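Local coordinates for protein bacteriohemerythrin (Methylococcus capsulatus, PDB 4XPX) that binds oxygen at a site containing two iron atoms and may store it or deliver it to oxygen-requiring enzymes, at residues A74-E79 against K119-Y124; M56-E61 against R110-N115; M3-A8 against F16-H21; F25-K30 against L47-D52; E64-K67 against D72-A75. All blocks are in the same frame, centred on the assembly; numbering follows the deposited sequence.

Contact 1. Residues A74-E79 against K119-Y124; sequences AAHKAE and KVDKLY. With FE2 (Fe (II) ion), chain B; FE2 (Fe (II) ion), chain C.
His76 and Val120 bring helix 73-95 and the C-terminal part of helix 103-121 together, their CA atoms 6.8 Å apart, where the second helix widens into a pi-type turn at 119-121. The imidazole of His76 is turned away from its backbone N (chi1 -170°) and reaches one iron through NE2 at 2.2 Å. Val120 lays CG1 over one ring face, a CH-pi contact 3.5 Å from the centroid, which its compact, branched side chain suits. At ND1 a water accepts the imidazole N-H and donates to Val120 O, which, with the NE2-iron bond, probably helps fix the rotation of the ring. Asp121 bridges the metals, OD1 on the first iron and OD2 on the second, 2.1 Å each, its carboxylate nearly coplanar with the imidazole. Tyr124 meets His76 rim to rim, Tyr124 CD2 lying 3.6 Å from His76 CE1, while its hydroxyl hydrogen-bonds to Glu61. Two irons bridged by aspartate and glutamate and ligated by five histidines of a four-helix bundle are characteristic of hemerythrins.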
# COMPACT_ATOMS: atom_id res chain seq x y z
N ALA A 74 -7.79 13.45 -8.82
CA ALA A 74 -8.88 13.27 -7.83
C ALA A 74 -9.38 11.86 -7.83
O ALA A 74 -9.62 11.30 -6.71
CB ALA A 74 -10.01 14.27 -8.13
N ALA A 75 -9.48 11.23 -8.96
CA ALA A 75 -9.97 9.80 -8.98
C ALA A 75 -8.91 8.93 -8.30
O ALA A 75 -9.25 7.99 -7.55
CB ALA A 75 -10.22 9.33 -10.41
N HIS A 76 -7.65 9.19 -8.56
CA HIS A 76 -6.59 8.39 -7.95
C HIS A 76 -6.60 8.55 -6.46
O HIS A 76 -6.56 7.54 -5.69
CB HIS A 76 -5.28 8.80 -8.58
CG HIS A 76 -4.13 7.94 -8.24
ND1 HIS A 76 -3.17 7.70 -9.19
CD2 HIS A 76 -3.73 7.29 -7.11
CE1 HIS A 76 -2.25 6.90 -8.59
NE2 HIS A 76 -2.53 6.66 -7.34
N LYS A 77 -6.70 9.78 -5.96
CA LYS A 77 -6.80 10.00 -4.52
C LYS A 77 -7.98 9.29 -3.94
O LYS A 77 -7.91 8.79 -2.80
CB LYS A 77 -6.85 11.48 -4.22
CG LYS A 77 -6.94 11.79 -2.73
CD LYS A 77 -6.79 13.23 -2.43
CE LYS A 77 -6.71 13.54 -0.93
NZ LYS A 77 -7.91 13.16 -0.25
N ALA A 78 -9.11 9.27 -4.64
CA ALA A 78 -10.30 8.54 -4.12
C ALA A 78 -10.01 7.09 -3.91
O ALA A 78 -10.49 6.49 -2.93
CB ALA A 78 -11.48 8.80 -5.02
N GLU A 79 -9.26 6.46 -4.81
CA GLU A 79 -8.87 5.06 -4.61
C GLU A 79 -8.04 4.89 -3.35
O GLU A 79 -8.25 3.99 -2.53
CB GLU A 79 -8.13 4.48 -5.80
CG GLU A 79 -8.86 4.57 -7.13
CD GLU A 79 -10.23 3.95 -7.24
OE1 GLU A 79 -10.58 3.10 -6.39
OE2 GLU A 79 -11.03 4.35 -8.20
N LYS A 119 -2.64 -0.50 -12.82
CA LYS A 119 -3.81 0.08 -13.47
C LYS A 119 -4.05 1.52 -13.11
O LYS A 119 -4.89 2.21 -13.79
CB LYS A 119 -5.10 -0.75 -13.22
CG LYS A 119 -4.97 -2.14 -13.68
CD LYS A 119 -6.02 -3.06 -13.72
CE LYS A 119 -5.41 -4.39 -14.23
NZ LYS A 119 -5.09 -5.38 -13.13
N VAL A 120 -3.43 1.97 -12.01
CA VAL A 120 -3.68 3.32 -11.52
C VAL A 120 -2.36 4.07 -11.43
O VAL A 120 -2.19 5.13 -12.04
CB VAL A 120 -4.45 3.32 -10.15
CG1 VAL A 120 -4.83 4.75 -9.78
CG2 VAL A 120 -5.67 2.42 -10.23
N ASP A 121 -1.36 3.55 -10.71
CA ASP A 121 -0.10 4.26 -10.59
C ASP A 121 0.64 4.38 -11.90
O ASP A 121 1.24 5.43 -12.19
CB ASP A 121 0.83 3.63 -9.53
CG ASP A 121 0.38 3.84 -8.11
OD1 ASP A 121 -0.50 4.69 -7.86
OD2 ASP A 121 0.95 3.12 -7.25
N LYS A 122 0.71 3.34 -12.72
CA LYS A 122 1.47 3.46 -13.93
C LYS A 122 0.99 4.63 -14.75
O LYS A 122 1.78 5.20 -15.59
CB LYS A 122 1.46 2.17 -14.77
CG LYS A 122 2.40 1.12 -14.24
CD LYS A 122 2.37 -0.11 -15.23
CE LYS A 122 3.21 -1.24 -14.68
NZ LYS A 122 3.46 -2.21 -15.81
N LEU A 123 -0.27 4.97 -14.70
CA LEU A 123 -0.83 6.04 -15.54
C LEU A 123 -0.21 7.38 -15.22
O LEU A 123 -0.25 8.29 -16.12
CB LEU A 123 -2.33 6.14 -15.37
CG LEU A 123 -3.07 4.87 -15.79
CD1 LEU A 123 -4.58 5.05 -15.64
CD2 LEU A 123 -2.76 4.41 -17.18
N TYR A 124 0.37 7.62 -14.03
CA TYR A 124 0.99 8.90 -13.78
C TYR A 124 2.42 9.00 -14.28
O TYR A 124 3.03 10.03 -14.13
CB TYR A 124 0.91 9.35 -12.28
CG TYR A 124 1.55 8.44 -11.27
CD1 TYR A 124 2.85 7.97 -11.38
CD2 TYR A 124 0.84 8.11 -10.10
CE1 TYR A 124 3.42 7.16 -10.40
CE2 TYR A 124 1.38 7.28 -9.16
CZ TYR A 124 2.65 6.79 -9.29
OH TYR A 124 3.24 5.92 -8.40
FE FE2 B . -1.45 5.27 -6.03
FE FE2 C . 1.49 3.62 -5.27
O HOH W 1 -3.65 7.46 -12.02
O HOH W 2 -0.35 3.91 -4.58
O HOH W 3 0.68 1.55 -4.08

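Contact 2. Residues M56-E61 against R110-N115; sequences MHFKSE and RDWLVN. With FE2 (Fe (II) ion), chain C; FE2 (Fe (II) ion), chain B.
Trp112 of helix 103-121 and Phe58 of helix 40-67 carry this contact; the nearest CA atoms of 56-61 and 110-115, those of Phe58 and Leu113, are 12.0 Å apart. Along 110-115, Arg110 first pairs with its neighbour: NE gives a 2.8 Å salt bridge to Asp111 OD1, met from above the carboxylate plane. Asp111 in turn offers its carbonyl O to both Asn115 N and Asn115 ND2, which arrive from opposite faces of the carbonyl plane. Trp112 then sends its indole across the gap, CG anti to the backbone N (chi1 -172°), until CH2 lies 3.5 Å from Phe58 CZ. The two side chains approach from opposite directions with ring planes 50° apart, an oblique meeting that is neither a stack nor edge-to-face. Large aromatics suit this place because they can bridge so wide a separation. This is the interior of the hemerythrin four-helix bundle beside the di-iron site: on the same helix His57, just before Phe58, binds one iron through NE2 at 2.1 Å, and Glu61, about a turn after it, bridges both irons with its carboxylate oxygens. With an alanine at Phe58 the indole rim of Trp112 would lose its aromatic partner, and a gap would probably open between the helices. Next, Leu113 packs against Met3 of the N-terminal arm and Ile24 of helix 15-34, and Val114 also reaches Met3.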
# COMPACT_ATOMS: atom_id res chain seq x y z
N MET A 56 1.79 7.37 4.12
CA MET A 56 2.81 8.31 3.71
C MET A 56 3.09 8.21 2.22
O MET A 56 3.23 9.26 1.52
CB MET A 56 4.07 8.05 4.52
CG MET A 56 5.18 9.02 4.26
SD MET A 56 6.09 8.60 2.76
CE MET A 56 6.74 6.98 3.10
N HIS A 57 3.12 7.00 1.67
CA HIS A 57 3.30 6.79 0.25
C HIS A 57 2.16 7.49 -0.52
O HIS A 57 2.40 8.16 -1.57
CB HIS A 57 3.32 5.30 -0.03
CG HIS A 57 3.19 4.99 -1.51
ND1 HIS A 57 4.07 5.46 -2.46
CD2 HIS A 57 2.23 4.32 -2.20
CE1 HIS A 57 3.64 5.06 -3.67
NE2 HIS A 57 2.52 4.37 -3.54
N PHE A 58 0.93 7.28 -0.10
CA PHE A 58 -0.20 7.91 -0.78
C PHE A 58 -0.04 9.40 -0.76
O PHE A 58 -0.33 10.08 -1.79
CB PHE A 58 -1.51 7.49 -0.12
CG PHE A 58 -1.89 6.02 -0.34
CD1 PHE A 58 -2.96 5.52 0.40
CD2 PHE A 58 -1.27 5.21 -1.27
CE1 PHE A 58 -3.39 4.22 0.22
CE2 PHE A 58 -1.74 3.92 -1.40
CZ PHE A 58 -2.79 3.43 -0.71
N LYS A 59 0.34 9.98 0.34
CA LYS A 59 0.55 11.44 0.44
C LYS A 59 1.62 11.85 -0.52
O LYS A 59 1.53 12.96 -1.12
CB LYS A 59 0.84 11.82 1.87
CG LYS A 59 -0.29 11.77 2.80
CD LYS A 59 0.22 12.15 4.20
CE LYS A 59 -0.87 12.06 5.23
NZ LYS A 59 -0.05 12.36 6.47
N SER A 60 2.67 11.08 -0.65
CA SER A 60 3.74 11.43 -1.55
C SER A 60 3.28 11.46 -2.99
O SER A 60 3.57 12.45 -3.75
CB SER A 60 4.88 10.43 -1.43
OG SER A 60 5.46 10.33 -0.13
N GLU A 61 2.57 10.43 -3.42
CA GLU A 61 2.03 10.41 -4.77
C GLU A 61 1.04 11.58 -4.94
O GLU A 61 1.06 12.25 -6.03
CB GLU A 61 1.23 9.12 -5.05
CG GLU A 61 2.10 7.89 -5.24
CD GLU A 61 1.27 6.69 -5.69
OE1 GLU A 61 0.06 6.79 -5.70
OE2 GLU A 61 1.93 5.65 -6.05
N ARG A 110 -2.17 -7.35 -0.74
CA ARG A 110 -1.48 -7.74 -1.96
C ARG A 110 -2.39 -7.56 -3.18
O ARG A 110 -1.97 -6.99 -4.20
CB ARG A 110 -0.99 -9.16 -1.82
CG ARG A 110 -0.25 -9.76 -3.03
CD ARG A 110 -1.12 -10.25 -4.19
NE ARG A 110 -2.17 -11.14 -3.82
CZ ARG A 110 -1.98 -12.42 -3.58
NH1 ARG A 110 -0.81 -13.00 -3.62
NH2 ARG A 110 -3.09 -13.09 -3.24
N ASP A 111 -3.62 -8.07 -3.13
CA ASP A 111 -4.56 -7.93 -4.22
C ASP A 111 -4.75 -6.48 -4.59
O ASP A 111 -4.77 -6.11 -5.80
CB ASP A 111 -5.89 -8.58 -3.90
CG ASP A 111 -5.87 -10.05 -3.83
OD1 ASP A 111 -4.90 -10.69 -4.31
OD2 ASP A 111 -6.87 -10.68 -3.35
N TRP A 112 -4.95 -5.63 -3.58
CA TRP A 112 -5.18 -4.22 -3.84
C TRP A 112 -3.96 -3.64 -4.56
O TRP A 112 -4.13 -2.89 -5.56
CB TRP A 112 -5.46 -3.49 -2.51
CG TRP A 112 -5.89 -2.08 -2.71
CD1 TRP A 112 -7.19 -1.63 -2.78
CD2 TRP A 112 -5.07 -0.94 -2.94
NE1 TRP A 112 -7.22 -0.31 -2.98
CE2 TRP A 112 -5.93 0.16 -3.10
CE3 TRP A 112 -3.72 -0.71 -2.97
CZ2 TRP A 112 -5.48 1.46 -3.34
CZ3 TRP A 112 -3.23 0.55 -3.21
CH2 TRP A 112 -4.15 1.63 -3.39
N LEU A 113 -2.76 -3.93 -4.08
CA LEU A 113 -1.54 -3.36 -4.64
C LEU A 113 -1.31 -3.85 -6.06
O LEU A 113 -0.89 -3.04 -6.93
CB LEU A 113 -0.34 -3.73 -3.80
CG LEU A 113 -0.28 -3.04 -2.39
CD1 LEU A 113 0.72 -3.79 -1.51
CD2 LEU A 113 0.13 -1.58 -2.57
N VAL A 114 -1.47 -5.14 -6.30
CA VAL A 114 -1.16 -5.70 -7.60
C VAL A 114 -2.13 -5.20 -8.66
O VAL A 114 -1.79 -5.25 -9.86
CB VAL A 114 -0.94 -7.18 -7.60
CG1 VAL A 114 0.23 -7.53 -6.61
CG2 VAL A 114 -2.04 -7.87 -7.46
N ASN A 115 -3.38 -4.80 -8.24
CA ASN A 115 -4.24 -4.11 -9.19
C ASN A 115 -3.91 -2.62 -9.29
O ASN A 115 -4.05 -2.02 -10.35
CB ASN A 115 -5.71 -4.30 -8.81
CG ASN A 115 -6.19 -5.71 -9.07
OD1 ASN A 115 -6.44 -6.10 -10.21
ND2 ASN A 115 -6.33 -6.49 -8.00
FE FE2 C . 1.49 3.62 -5.27
FE FE2 B . -1.45 5.27 -6.03
O HOH W 2 -0.35 3.91 -4.58
O HOH W 3 0.68 1.55 -4.08

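Contact 3. Residues M3-A8 against F16-H21; sequences MTWTAA and FADDQH. With FE2 (Fe (II) ion), chain C.
This is a water-mediated contact of an aromatic side chain with the helix that carries the iron ligand His21, where the extended N-terminal arm runs past helix 15-34. Trp5 supplies most of it from the arm: its CZ2 lies 3.8 Å from Asp18 CG, and NE1 lies 4.0 Å from His21 CB. The indole and the Asp18 carboxylate are steeply inclined, their planes 63° apart, and no direct hydrogen bond joins the segments. One water joins them instead, accepting from Trp5 NE1 at 2.9 Å and from His21 ND1 at 2.8 Å, and donating to Asp18 OD1. It lies in the plane of both the indole and the imidazole. Tryptophan suits the place because it combines a broad apolar ring with an N-H at its rim. His21 binds one iron through NE2 at 2.1 Å, so the water acts in its second shell, probably helping to orient the imidazole, while Asp18 OD1 is also hydrogen-bonded to Thr12. Beyond the two segments, Trp5 makes an edge-to-face contact with Phe25 and a cation-pi contact with Lys22, both on helix 15-34, while Met3 reaches across to Leu113 on helix 103-121.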
# COMPACT_ATOMS: atom_id res chain seq x y z
N MET A 3 4.95 -11.33 -1.83
CA MET A 3 5.02 -10.37 -2.95
C MET A 3 6.39 -10.31 -3.54
O MET A 3 7.40 -10.36 -2.80
CB MET A 3 4.63 -8.98 -2.48
CG MET A 3 3.20 -8.97 -1.90
SD MET A 3 2.54 -7.30 -1.67
CE MET A 3 2.35 -6.80 -3.38
N THR A 4 6.47 -10.13 -4.83
CA THR A 4 7.74 -9.90 -5.53
C THR A 4 7.58 -8.73 -6.48
O THR A 4 6.69 -8.73 -7.34
CB THR A 4 8.15 -11.12 -6.37
OG1 THR A 4 8.35 -12.24 -5.48
CG2 THR A 4 9.43 -10.90 -7.09
N TRP A 5 8.35 -7.68 -6.32
CA TRP A 5 8.34 -6.53 -7.21
C TRP A 5 9.18 -6.82 -8.43
O TRP A 5 10.33 -7.28 -8.28
CB TRP A 5 8.84 -5.30 -6.44
CG TRP A 5 8.65 -4.02 -7.25
CD1 TRP A 5 7.65 -3.09 -7.02
CD2 TRP A 5 9.51 -3.43 -8.23
NE1 TRP A 5 7.82 -2.02 -7.86
CE2 TRP A 5 8.94 -2.22 -8.62
CE3 TRP A 5 10.70 -3.86 -8.90
CZ2 TRP A 5 9.50 -1.37 -9.60
CZ3 TRP A 5 11.24 -3.02 -9.85
CH2 TRP A 5 10.66 -1.82 -10.20
N THR A 6 8.65 -6.53 -9.61
CA THR A 6 9.48 -6.51 -10.81
C THR A 6 9.09 -5.28 -11.61
O THR A 6 7.97 -4.80 -11.50
CB THR A 6 9.27 -7.75 -11.73
OG1 THR A 6 8.02 -7.66 -12.34
CG2 THR A 6 9.43 -9.04 -10.96
N ALA A 7 10.00 -4.80 -12.46
CA ALA A 7 9.74 -3.63 -13.26
C ALA A 7 8.65 -3.91 -14.29
O ALA A 7 7.82 -3.06 -14.58
CB ALA A 7 11.00 -3.13 -13.90
N ALA A 8 8.70 -5.08 -14.95
CA ALA A 8 7.70 -5.40 -15.93
C ALA A 8 6.28 -5.30 -15.38
O ALA A 8 5.32 -4.82 -15.99
CB ALA A 8 7.88 -6.81 -16.53
N PHE A 16 10.79 7.69 -7.06
CA PHE A 16 10.39 7.67 -5.66
C PHE A 16 9.28 6.67 -5.47
O PHE A 16 9.22 6.03 -4.39
CB PHE A 16 10.02 9.03 -5.10
CG PHE A 16 8.59 9.50 -5.44
CD1 PHE A 16 8.36 10.31 -6.57
CD2 PHE A 16 7.43 9.12 -4.67
CE1 PHE A 16 7.07 10.68 -6.90
CE2 PHE A 16 6.18 9.52 -5.02
CZ PHE A 16 6.00 10.34 -6.09
N ALA A 17 8.38 6.57 -6.42
CA ALA A 17 7.25 5.71 -6.29
C ALA A 17 7.65 4.28 -6.35
O ALA A 17 7.18 3.43 -5.55
CB ALA A 17 6.23 6.01 -7.36
N ASP A 18 8.52 3.91 -7.27
CA ASP A 18 9.02 2.56 -7.31
C ASP A 18 9.69 2.17 -6.00
O ASP A 18 9.51 1.04 -5.50
CB ASP A 18 10.00 2.37 -8.44
CG ASP A 18 9.35 2.45 -9.84
OD1 ASP A 18 8.17 2.30 -10.03
OD2 ASP A 18 10.21 2.64 -10.78
N ASP A 19 10.49 3.08 -5.43
CA ASP A 19 11.17 2.77 -4.18
C ASP A 19 10.20 2.58 -3.04
O ASP A 19 10.34 1.62 -2.22
CB ASP A 19 12.12 3.91 -3.83
CG ASP A 19 13.35 3.92 -4.70
OD1 ASP A 19 13.65 2.92 -5.38
OD2 ASP A 19 13.97 5.03 -4.75
N GLN A 20 9.19 3.44 -2.96
CA GLN A 20 8.18 3.27 -1.90
C GLN A 20 7.39 2.00 -2.10
O GLN A 20 7.06 1.31 -1.12
CB GLN A 20 7.24 4.53 -1.83
CG GLN A 20 8.00 5.76 -1.37
CD GLN A 20 7.12 6.99 -1.32
OE1 GLN A 20 6.15 7.13 -1.97
NE2 GLN A 20 7.45 7.87 -0.37
N HIS A 21 7.07 1.66 -3.36
CA HIS A 21 6.38 0.37 -3.60
C HIS A 21 7.20 -0.79 -3.12
O HIS A 21 6.69 -1.76 -2.52
CB HIS A 21 6.03 0.22 -5.07
CG HIS A 21 5.00 1.20 -5.53
ND1 HIS A 21 4.86 1.58 -6.85
CD2 HIS A 21 4.01 1.87 -4.84
CE1 HIS A 21 3.82 2.42 -6.92
NE2 HIS A 21 3.28 2.64 -5.73
FE FE2 C . 1.49 3.62 -5.27
O HOH W 4 6.51 0.46 -8.77
O HOH W 2 -0.35 3.91 -4.58
O HOH W 3 0.68 1.55 -4.08

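Contact 4. Residues F25-K30 against L47-D52; sequences FDMVNK and LDALID
An antiparallel helix pair of the hemerythrin bundle packs here, helix 15-34 against helix 40-67, through Met27 and Val28 on one side and Ala49 and Leu50 on the other. The local axes approach to 9.6 Å with 160° between their directions, and the nearest CA atoms, those of Met27 and Leu50, are 5.8 Å apart. Met27 runs out extended and then bends at its last torsion (chi3 82°), which lays CE against the opposing helix, 3.4 Å from Ala49 O and 3.6 Å from Ala49 CB. A small alanine leaves room for that methyl, and the unbranched, flexible methionine can follow the helix surface. Nearer the backbone, Met27 CB rests 3.9 Å from Leu50 CD1. This is apolar packing of consecutive helices in an up-and-down four-helix bundle, some way along from the iron centre: the Leu50 side chain is about 11 Å from the nearer iron. Leu50, its CG turned away from the backbone N (chi1 169°), points both methyls at Val28, with CD1 at 3.8 Å from Val28 CG2 and CD2 only slightly farther. Leucine and valine fit this buried side of the pair, since neither brings a polar group needing a partner. Val28 also touches Val109 and Leu113 of helix 103-121, while Leu47 and Ile51, facing the other way, pack on helix 73-95.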
# COMPACT_ATOMS: atom_id res chain seq x y z
N PHE A 25 6.09 -3.60 -0.37
CA PHE A 25 6.08 -5.06 -0.63
C PHE A 25 6.87 -5.76 0.48
O PHE A 25 6.45 -6.82 0.99
CB PHE A 25 6.68 -5.42 -1.98
CG PHE A 25 5.83 -5.18 -3.20
CD1 PHE A 25 4.88 -4.13 -3.30
CD2 PHE A 25 5.95 -6.02 -4.27
CE1 PHE A 25 4.18 -3.95 -4.48
CE2 PHE A 25 5.21 -5.85 -5.44
CZ PHE A 25 4.35 -4.80 -5.57
N ASP A 26 8.02 -5.21 0.86
CA ASP A 26 8.82 -5.84 1.93
C ASP A 26 8.05 -5.84 3.23
O ASP A 26 8.11 -6.84 4.02
CB ASP A 26 10.14 -5.10 2.06
CG ASP A 26 11.15 -5.40 1.02
OD1 ASP A 26 11.02 -6.40 0.24
OD2 ASP A 26 12.22 -4.64 0.90
N MET A 27 7.36 -4.76 3.55
CA MET A 27 6.64 -4.67 4.82
C MET A 27 5.42 -5.58 4.81
O MET A 27 5.08 -6.18 5.89
CB MET A 27 6.27 -3.19 5.10
CG MET A 27 7.49 -2.33 5.29
SD MET A 27 7.07 -0.62 5.73
CE MET A 27 6.77 -0.79 7.51
N VAL A 28 4.72 -5.72 3.68
CA VAL A 28 3.63 -6.72 3.54
C VAL A 28 4.21 -8.10 3.75
O VAL A 28 3.58 -8.95 4.44
CB VAL A 28 2.95 -6.60 2.20
CG1 VAL A 28 2.00 -7.76 1.96
CG2 VAL A 28 2.18 -5.28 2.06
N ASN A 29 5.35 -8.39 3.16
CA ASN A 29 5.91 -9.73 3.29
C ASN A 29 6.21 -10.07 4.71
O ASN A 29 5.97 -11.22 5.15
CB ASN A 29 7.19 -9.83 2.43
CG ASN A 29 6.86 -9.94 0.95
OD1 ASN A 29 5.72 -10.21 0.59
ND2 ASN A 29 7.85 -9.75 0.08
N LYS A 30 6.74 -9.12 5.48
CA LYS A 30 6.99 -9.34 6.89
C LYS A 30 5.70 -9.59 7.61
O LYS A 30 5.63 -10.55 8.46
CB LYS A 30 7.75 -8.20 7.52
CG LYS A 30 9.16 -8.08 7.13
CD LYS A 30 9.80 -6.87 7.74
CE LYS A 30 11.30 -6.64 7.40
NZ LYS A 30 12.04 -7.92 7.46
N LEU A 47 1.64 -4.47 11.51
CA LEU A 47 0.47 -3.90 10.88
C LEU A 47 0.53 -2.36 10.94
O LEU A 47 0.30 -1.65 9.93
CB LEU A 47 -0.78 -4.38 11.64
CG LEU A 47 -2.11 -3.79 11.18
CD1 LEU A 47 -2.48 -4.27 9.82
CD2 LEU A 47 -3.21 -4.04 12.24
N ASP A 48 0.79 -1.86 12.13
CA ASP A 48 0.80 -0.40 12.29
C ASP A 48 1.92 0.24 11.47
O ASP A 48 1.72 1.28 10.86
CB ASP A 48 0.92 -0.03 13.74
CG ASP A 48 -0.32 -0.34 14.58
OD1 ASP A 48 -1.39 -0.62 14.06
OD2 ASP A 48 -0.17 -0.32 15.87
N ALA A 49 3.08 -0.36 11.45
CA ALA A 49 4.20 0.17 10.65
C ALA A 49 3.85 0.21 9.18
O ALA A 49 4.14 1.18 8.47
CB ALA A 49 5.48 -0.65 10.91
N LEU A 50 3.28 -0.88 8.68
CA LEU A 50 2.89 -0.97 7.27
C LEU A 50 1.87 0.13 6.93
O LEU A 50 2.02 0.84 5.91
CB LEU A 50 2.27 -2.33 6.99
CG LEU A 50 1.60 -2.45 5.60
CD1 LEU A 50 2.55 -2.33 4.47
CD2 LEU A 50 0.85 -3.81 5.56
N ILE A 51 0.82 0.25 7.73
CA ILE A 51 -0.23 1.20 7.39
C ILE A 51 0.31 2.61 7.44
O ILE A 51 -0.01 3.46 6.59
CB ILE A 51 -1.44 0.99 8.31
CG1 ILE A 51 -2.14 -0.32 7.93
CG2 ILE A 51 -2.40 2.17 8.20
CD1 ILE A 51 -3.17 -0.80 8.85
N ASP A 52 1.15 2.96 8.44
CA ASP A 52 1.73 4.28 8.47
C ASP A 52 2.50 4.58 7.20
O ASP A 52 2.40 5.69 6.62
CB ASP A 52 2.65 4.42 9.71
CG ASP A 52 3.04 5.82 9.97
OD1 ASP A 52 2.16 6.58 10.43
OD2 ASP A 52 4.19 6.26 9.64

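Contact 5. Residues E64-K67 against D72-A75; sequences EMQK and DFAA
Gln66 and Phe73 meet across the short turn that joins helix 40-67 to helix 73-95. Starting at CB, Gln66 sits over the centre of one face of the Phe73 ring, a CH-pi contact 3.7 Å from the centroid and 11° off the ring normal. From there the glutamine chain runs extended, CG anti to the backbone N (chi1 -174°), and heads out over the CE2 and CZ side of the ring: CG comes 3.7 Å from Phe73 CE2 and CD 3.4 Å from the same atom. At the tip OE1 approaches Phe73 CZ to 3.0 Å, while NE2 lies farther off, and the amide is tilted 31° from the ring plane. No hydrogen bond crosses the contact. Met65 meets the ring obliquely, its CB 3.8 Å from Phe73 CD1, and its side chain goes on to touch Tyr70 and Tyr124. Phenylalanine, the first residue of the new helix, thus presents its ring to Met65 and Gln66 in the last turn of helix 40-67. A serine in place of Phe73 removes the ring on which Gln66 lies, and would probably leave the glutamine chain freer to turn. Glutamine suits a solvent-facing place, since its methylenes can pack on a ring while its amide remains able to meet water; the contact therefore rests on dispersion and CH-pi attraction.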
# COMPACT_ATOMS: atom_id res chain seq x y z
N GLU A 64 2.67 15.06 -5.44
CA GLU A 64 3.26 15.20 -6.75
C GLU A 64 2.22 15.30 -7.84
O GLU A 64 2.35 16.17 -8.74
CB GLU A 64 4.22 14.05 -6.98
CG GLU A 64 5.48 14.02 -6.17
CD GLU A 64 6.25 15.30 -6.14
OE1 GLU A 64 6.58 15.68 -7.25
OE2 GLU A 64 6.47 15.95 -5.06
N MET A 65 1.24 14.45 -7.83
CA MET A 65 0.18 14.54 -8.80
C MET A 65 -0.51 15.90 -8.79
O MET A 65 -0.75 16.50 -9.88
CB MET A 65 -0.89 13.46 -8.57
CG MET A 65 -0.45 12.06 -9.00
SD MET A 65 -1.80 10.83 -8.87
CE MET A 65 -1.89 10.54 -7.07
N GLN A 66 -0.77 16.40 -7.53
CA GLN A 66 -1.62 17.59 -7.63
C GLN A 66 -0.78 18.79 -8.04
O GLN A 66 -1.23 19.63 -8.86
CB GLN A 66 -2.35 17.86 -6.31
CG GLN A 66 -3.36 18.99 -6.38
CD GLN A 66 -4.17 19.12 -5.11
OE1 GLN A 66 -4.04 18.30 -4.19
NE2 GLN A 66 -5.01 20.15 -5.04
N LYS A 67 0.48 18.84 -7.62
CA LYS A 67 1.38 19.97 -7.95
C LYS A 67 1.63 20.02 -9.40
O LYS A 67 1.79 21.14 -9.96
CB LYS A 67 2.68 19.72 -7.23
CG LYS A 67 3.81 20.51 -7.54
CD LYS A 67 4.95 20.05 -6.57
CE LYS A 67 6.06 21.08 -6.53
NZ LYS A 67 5.59 22.57 -6.53
N ASP A 72 -5.70 12.80 -13.69
CA ASP A 72 -6.56 11.87 -12.98
C ASP A 72 -6.29 11.91 -11.49
O ASP A 72 -6.60 10.91 -10.78
CB ASP A 72 -6.51 10.47 -13.59
CG ASP A 72 -7.06 10.54 -15.08
OD1 ASP A 72 -8.13 11.02 -15.33
OD2 ASP A 72 -6.31 10.21 -16.06
N PHE A 73 -5.81 13.02 -10.97
CA PHE A 73 -5.48 13.12 -9.53
C PHE A 73 -6.64 12.83 -8.62
O PHE A 73 -6.47 12.03 -7.65
CB PHE A 73 -4.98 14.57 -9.29
CG PHE A 73 -4.93 14.93 -7.84
CD1 PHE A 73 -4.20 14.20 -6.91
CD2 PHE A 73 -5.70 15.98 -7.38
CE1 PHE A 73 -4.23 14.55 -5.55
CE2 PHE A 73 -5.80 16.28 -6.01
CZ PHE A 73 -4.98 15.54 -5.08
N ALA A 74 -7.79 13.45 -8.82
CA ALA A 74 -8.88 13.27 -7.83
C ALA A 74 -9.38 11.86 -7.83
O ALA A 74 -9.62 11.30 -6.71
CB ALA A 74 -10.01 14.27 -8.13
N ALA A 75 -9.48 11.23 -8.96
CA ALA A 75 -9.97 9.80 -8.98
C ALA A 75 -8.91 8.93 -8.30
O ALA A 75 -9.25 7.99 -7.55
CB ALA A 75 -10.22 9.33 -10.41

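In the fold
Contacts 1, 2 and 3 gather round the two irons and share the water that bridges them, whereas contact 4 is apolar packing and contact 5 a CH-pi contact with a glutamine chain, neither with metal ligands of its own. Contact 1 is the most buried; contact 5 lies toward the surface at one end of the bundle, about 25 Å centre to centre from contact 4. Helix 103-121 serves both contacts 1 and 2, helix 73-95 contacts 1 and 5, helix 40-67 contacts 2, 4 and 5, and helix 15-34 contacts 3 and 4. A second-shell hydrogen bond joins Gln20 of contact 3 to His57 of contact 2. Met65 links contact 5 to His76.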